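Local coordinates for protein colicin-B (Escherichia coli, PDB 1RH1) that kills Escherichia coli and closely related bacteria by forming channels that depolarise the cytoplasmic membrane and dissipate cellular energy, at residues Val150-Ala155 and Pro166-Leu171; Met190-Val195 and Asp267-Phe272. All blocks are in the same frame, centred on the assembly; numbering follows the deposited sequence.

Contact 1 of 2, residues Val150-Ala155 and Pro166-Leu171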
loop_
_atom_site.group_PDB
_atom_site.type_symbol
_atom_site.label_atom_id
_atom_site.label_comp_id
_atom_site.label_asym_id
_atom_site.label_seq_id
_atom_site.Cartn_x
_atom_site.Cartn_y
_atom_site.Cartn_z
ATOM N N VAL A 150 12.054 -19.866 2.895
ATOM C CA VAL A 150 11.213 -18.661 2.860
ATOM C C VAL A 150 11.709 -17.565 3.770
ATOM O O VAL A 150 11.196 -16.450 3.689
ATOM C CB VAL A 150 9.746 -18.922 3.266
ATOM C CG1 VAL A 150 9.249 -20.016 2.381
ATOM C CG2 VAL A 150 9.573 -19.364 4.697
ATOM N N THR A 151 12.673 -17.866 4.652
ATOM C CA THR A 151 13.213 -16.887 5.576
ATOM C C THR A 151 14.588 -17.253 6.119
ATOM O O THR A 151 14.917 -18.438 6.238
ATOM C CB THR A 151 12.177 -16.718 6.701
ATOM O OG1 THR A 151 12.666 -15.709 7.562
ATOM C CG2 THR A 151 11.912 -17.997 7.455
ATOM N N ASP A 152 15.391 -16.197 6.414
ATOM C CA ASP A 152 16.743 -16.296 7.013
ATOM C C ASP A 152 16.914 -16.299 8.539
ATOM O O ASP A 152 18.041 -16.366 9.055
ATOM C CB ASP A 152 17.642 -15.180 6.492
ATOM C CG ASP A 152 18.192 -15.452 5.104
ATOM O OD1 ASP A 152 18.615 -14.488 4.462
ATOM O OD2 ASP A 152 18.208 -16.613 4.669
ATOM N N ILE A 153 15.771 -16.209 9.253
ATOM C CA ILE A 153 15.661 -16.261 10.704
ATOM C C ILE A 153 15.803 -17.722 11.084
ATOM O O ILE A 153 15.172 -18.618 10.506
ATOM C CB ILE A 153 14.282 -15.674 11.131
ATOM C CG1 ILE A 153 14.375 -14.164 10.907
ATOM C CG2 ILE A 153 13.886 -16.094 12.543
ATOM C CD1 ILE A 153 13.600 -13.271 11.874
ATOM N N PRO A 154 16.691 -18.005 12.038
ATOM C CA PRO A 154 16.931 -19.362 12.504
ATOM C C PRO A 154 15.674 -19.885 13.177
ATOM O O PRO A 154 14.931 -19.128 13.817
ATOM C CB PRO A 154 18.113 -19.220 13.440
ATOM C CG PRO A 154 18.786 -17.944 13.001
ATOM C CD PRO A 154 17.590 -17.060 12.697
ATOM N N ALA A 155 15.432 -21.180 12.988
ATOM C CA ALA A 155 14.342 -21.876 13.639
ATOM C C ALA A 155 14.311 -21.557 15.122
ATOM O O ALA A 155 13.300 -21.146 15.690
ATOM C CB ALA A 155 14.543 -23.352 13.446
ATOM N N PRO A 166 9.290 -12.221 10.263
ATOM C CA PRO A 166 9.823 -11.664 9.028
ATOM C C PRO A 166 10.108 -12.692 7.966
ATOM O O PRO A 166 10.808 -13.637 8.282
ATOM C CB PRO A 166 11.027 -10.951 9.503
ATOM C CG PRO A 166 10.558 -10.382 10.809
ATOM C CD PRO A 166 9.849 -11.547 11.429
ATOM N N VAL A 167 9.567 -12.614 6.747
ATOM C CA VAL A 167 9.878 -13.586 5.684
ATOM C C VAL A 167 10.472 -12.945 4.430
ATOM O O VAL A 167 10.333 -11.723 4.242
ATOM C CB VAL A 167 8.620 -14.406 5.226
ATOM C CG1 VAL A 167 8.190 -15.361 6.311
ATOM C CG2 VAL A 167 7.464 -13.486 4.920
ATOM N N LYS A 168 11.145 -13.727 3.564
ATOM C CA LYS A 168 11.665 -13.159 2.318
ATOM C C LYS A 168 10.971 -13.549 1.025
ATOM O O LYS A 168 11.106 -12.871 0.008
ATOM C CB LYS A 168 13.142 -13.481 2.094
ATOM C CG LYS A 168 13.569 -14.905 2.200
ATOM C CD LYS A 168 15.028 -15.031 1.847
ATOM C CE LYS A 168 15.400 -16.442 2.269
ATOM N NZ LYS A 168 16.690 -16.794 1.727
ATOM N N TYR A 169 10.264 -14.673 1.079
ATOM C CA TYR A 169 9.524 -15.272 -0.003
ATOM C C TYR A 169 8.260 -15.770 0.636
ATOM O O TYR A 169 8.220 -16.090 1.821
ATOM C CB TYR A 169 10.278 -16.468 -0.625
ATOM C CG TYR A 169 11.433 -15.977 -1.483
ATOM C CD1 TYR A 169 12.748 -16.212 -1.114
ATOM C CD2 TYR A 169 11.175 -15.194 -2.613
ATOM C CE1 TYR A 169 13.796 -15.651 -1.865
ATOM C CE2 TYR A 169 12.209 -14.629 -3.366
ATOM C CZ TYR A 169 13.527 -14.855 -2.988
ATOM O OH TYR A 169 14.555 -14.256 -3.703
ATOM N N ARG A 170 7.202 -15.774 -0.162
ATOM C CA ARG A 170 5.922 -16.312 0.223
ATOM C C ARG A 170 5.318 -17.040 -0.947
ATOM O O ARG A 170 5.570 -16.737 -2.108
ATOM C CB ARG A 170 4.982 -15.218 0.645
ATOM C CG ARG A 170 5.248 -14.766 2.071
ATOM C CD ARG A 170 4.243 -13.733 2.570
ATOM N NE ARG A 170 2.911 -14.296 2.675
ATOM C CZ ARG A 170 1.806 -13.686 2.239
ATOM N NH1 ARG A 170 0.660 -14.311 2.390
ATOM N NH2 ARG A 170 1.788 -12.487 1.658
ATOM N N LEU A 171 4.543 -18.064 -0.649
ATOM C CA LEU A 171 3.832 -18.804 -1.664
ATOM C C LEU A 171 2.330 -18.560 -1.507
ATOM O O LEU A 171 1.712 -18.984 -0.540
ATOM C CB LEU A 171 4.222 -20.259 -1.485
ATOM C CG LEU A 171 5.325 -20.842 -2.325
ATOM C CD1 LEU A 171 6.557 -19.995 -2.326
ATOM C CD2 LEU A 171 5.617 -22.187 -1.774
#
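Val150 O meets the backbone of the 166-171 segment at its corner and accepts two N-H groups there. The bond from Lys168 N is short, 2.7 Å to Val150 O. The bond from Tyr169 N to the same oxygen is longer, 3.3 Å, with its donor tilted 30° from the carbonyl plane. One carbonyl thus grips two successive amides. A second grip comes from Thr151, whose OG1 gives a hydrogen bond to Pro166 O at 2.9 Å, in the plane of that carbonyl. OG1 lies anti to the backbone N (chi1 -177°), which carries the hydroxyl to the carbonyl of Pro166, ahead of the corner. Lys168 CG packs 3.2 Å from Val150 O. Beyond CG the lysine chain is extended, and it passes Thr151 N. Its NZ ends 3.3 Å from Asp152 OD2 in a salt bridge with a weak hydrogen bond, the two side chains crossing at about a right angle. Asp152 is exposed, so the charged pair lies toward solvent. Next along the chain, Ile153 CD1 touches Pro166 CD, 4.2 Å away. The 150-155 segment leads out of helix 147-150. The corner at Lys168 passes the chain from the mixed sheet, where strand 163-167 lies beside 189-201, to the antiparallel sheet, where 169-176 lies beside 179-186. Val150 O bonds right at this change of sheet. The Tyr169 side chain rests on helix 99-110.

Contact 2 of 2, residues Met190-Val195 and Asp267-Phe272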
loop_
_atom_site.group_PDB
_atom_site.type_symbol
_atom_site.label_atom_id
_atom_site.label_comp_id
_atom_site.label_asym_id
_atom_site.label_seq_id
_atom_site.Cartn_x
_atom_site.Cartn_y
_atom_site.Cartn_z
ATOM N N MET A 190 8.035 -8.571 3.829
ATOM C CA MET A 190 6.814 -9.281 4.150
ATOM C C MET A 190 6.981 -9.966 5.486
ATOM O O MET A 190 8.092 -10.099 6.006
ATOM C CB MET A 190 6.510 -10.308 3.050
ATOM C CG MET A 190 6.286 -9.652 1.696
ATOM S SD MET A 190 5.977 -10.788 0.348
ATOM C CE MET A 190 7.563 -11.531 0.402
ATOM N N THR A 191 5.839 -10.415 6.015
ATOM C CA THR A 191 5.771 -11.112 7.290
ATOM C C THR A 191 4.808 -12.299 7.253
ATOM O O THR A 191 3.902 -12.287 6.429
ATOM C CB THR A 191 5.399 -10.004 8.285
ATOM O OG1 THR A 191 6.359 -10.232 9.292
ATOM C CG2 THR A 191 4.016 -9.985 8.877
ATOM N N VAL A 192 4.946 -13.356 8.061
ATOM C CA VAL A 192 4.041 -14.518 8.086
ATOM C C VAL A 192 3.716 -14.975 9.511
ATOM O O VAL A 192 4.635 -15.109 10.312
ATOM C CB VAL A 192 4.697 -15.682 7.280
ATOM C CG1 VAL A 192 4.158 -17.072 7.618
ATOM C CG2 VAL A 192 4.334 -15.472 5.825
ATOM N N PRO A 193 2.484 -15.269 9.930
ATOM C CA PRO A 193 2.160 -15.793 11.266
ATOM C C PRO A 193 2.764 -17.105 11.725
ATOM O O PRO A 193 2.688 -18.093 10.989
ATOM C CB PRO A 193 0.661 -15.865 11.297
ATOM C CG PRO A 193 0.305 -15.952 9.839
ATOM C CD PRO A 193 1.273 -14.972 9.195
ATOM N N VAL A 194 3.389 -17.117 12.915
ATOM C CA VAL A 194 3.854 -18.370 13.503
ATOM C C VAL A 194 2.679 -19.037 14.246
ATOM O O VAL A 194 1.965 -18.386 15.026
ATOM C CB VAL A 194 5.024 -18.069 14.453
ATOM C CG1 VAL A 194 5.535 -19.300 15.187
ATOM C CG2 VAL A 194 6.153 -17.544 13.602
ATOM N N VAL A 195 2.385 -20.315 13.930
ATOM C CA VAL A 195 1.338 -21.074 14.611
ATOM C C VAL A 195 1.981 -22.292 15.225
ATOM O O VAL A 195 3.087 -22.706 14.850
ATOM C CB VAL A 195 0.175 -21.607 13.697
ATOM C CG1 VAL A 195 -0.514 -20.444 13.014
ATOM C CG2 VAL A 195 0.695 -22.600 12.673
ATOM N N ASP A 267 -1.279 -18.775 4.718
ATOM C CA ASP A 267 0.061 -19.369 4.808
ATOM C C ASP A 267 0.622 -19.082 6.191
ATOM O O ASP A 267 0.457 -17.984 6.733
ATOM C CB ASP A 267 1.045 -18.804 3.769
ATOM C CG ASP A 267 1.253 -17.290 3.653
ATOM O OD1 ASP A 267 2.192 -16.882 2.966
ATOM O OD2 ASP A 267 0.473 -16.522 4.225
ATOM N N VAL A 268 1.210 -20.085 6.834
ATOM C CA VAL A 268 1.731 -19.901 8.184
ATOM C C VAL A 268 3.028 -20.663 8.349
ATOM O O VAL A 268 3.404 -21.449 7.484
ATOM C CB VAL A 268 0.746 -20.410 9.277
ATOM C CG1 VAL A 268 -0.580 -19.686 9.221
ATOM C CG2 VAL A 268 0.474 -21.880 9.068
ATOM N N ILE A 269 3.732 -20.455 9.454
ATOM C CA ILE A 269 4.905 -21.257 9.711
ATOM C C ILE A 269 4.535 -22.049 10.934
ATOM O O ILE A 269 4.306 -21.540 12.030
ATOM C CB ILE A 269 6.135 -20.353 9.944
ATOM C CG1 ILE A 269 6.644 -19.872 8.600
ATOM C CG2 ILE A 269 7.250 -21.107 10.638
ATOM C CD1 ILE A 269 7.860 -18.963 8.718
ATOM N N VAL A 270 4.401 -23.341 10.664
ATOM C CA VAL A 270 4.035 -24.300 11.686
ATOM C C VAL A 270 5.317 -24.666 12.397
ATOM O O VAL A 270 6.269 -25.159 11.790
ATOM C CB VAL A 270 3.414 -25.545 11.051
ATOM C CG1 VAL A 270 3.076 -26.499 12.165
ATOM C CG2 VAL A 270 2.144 -25.225 10.295
ATOM N N ARG A 271 5.285 -24.382 13.697
ATOM C CA ARG A 271 6.369 -24.663 14.641
ATOM C C ARG A 271 6.061 -25.917 15.481
ATOM O O ARG A 271 5.068 -25.960 16.210
ATOM C CB ARG A 271 6.509 -23.412 15.489
ATOM C CG ARG A 271 7.458 -23.473 16.659
ATOM C CD ARG A 271 7.396 -22.170 17.411
ATOM N NE ARG A 271 8.749 -21.857 17.793
ATOM C CZ ARG A 271 9.042 -21.015 18.779
ATOM N NH1 ARG A 271 8.074 -20.408 19.479
ATOM N NH2 ARG A 271 10.332 -20.776 19.060
ATOM N N PHE A 272 6.874 -26.969 15.435
ATOM C CA PHE A 272 6.570 -28.190 16.164
ATOM C C PHE A 272 6.942 -28.177 17.654
ATOM O O PHE A 272 7.553 -27.203 18.100
ATOM C CB PHE A 272 7.252 -29.310 15.404
ATOM C CG PHE A 272 6.517 -29.558 14.100
ATOM C CD1 PHE A 272 5.455 -30.461 14.066
ATOM C CD2 PHE A 272 6.886 -28.877 12.936
ATOM C CE1 PHE A 272 4.768 -30.675 12.873
ATOM C CE2 PHE A 272 6.194 -29.098 11.744
ATOM C CZ PHE A 272 5.135 -29.997 11.709
#
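Val195 and Val268 form the apolar centre on one side of the paired strands. Val195 CG2 lies 3.7 Å from Val268 CG2, and the two side chains cross at about a right angle. The same Val195 methyl also reaches Val270 CG2, at 3.8 Å. Pro193 extends this patch, with its ring atom CG 3.9 Å from Val268 CG1. On the other face Val192 CG1 packs against Ile269 CG1 at 3.9 Å. CG1 of Val192 is anti to the backbone N (chi1 159°), and this branch also lies over the Val268 backbone. Between these groups run three bonds of a parallel ladder. Ile269 uses both its N-H and its C=O: N donates to Pro193 O, and O accepts from Val195 N at 3.0 Å. Arg271 N then bonds to Val195 O. A Val194 CA-H group also points to Ile269 O. Further out, Arg271 CD brushes Val194 CG1. At the opposite end of strand 266-271, Val192 CG2 touches Asp267 OD1 at 3.8 Å. That buried carboxylate has polar partners in Tyr282 OH and Arg170. Regular backbone bonding therefore joins strands 189-201 and 266-271 within the mixed sheet, while Val195, Val268 and Val270 pack on one face and Ile269 meets Val192 on the other. Arg170, which also bridges Asp17 of the TonB box, probably offsets part of the buried Asp267 charge.

Contact 2 is a buried strand pair, whereas contact 1 is partly buried and reaches the surface. Their centres are about 9 Å apart, and both involve the mixed sheet in which strands 163-167 and 189-201 are neighbours. Val167 N probably bonds to Met190 O, and Val167 CG1 packs on Val192 CB at 3.6 Å. A salt bridge of 2.7 Å from Arg170 NE to Asp267 OD1 joins the antiparallel sheet of strand 169-176 to the mixed sheet. Contact 1 fastens a loop to a chain corner with a mixture of backbone, hydroxyl and charged bonds. Contact 2 relies on a parallel ladder and aliphatic packing.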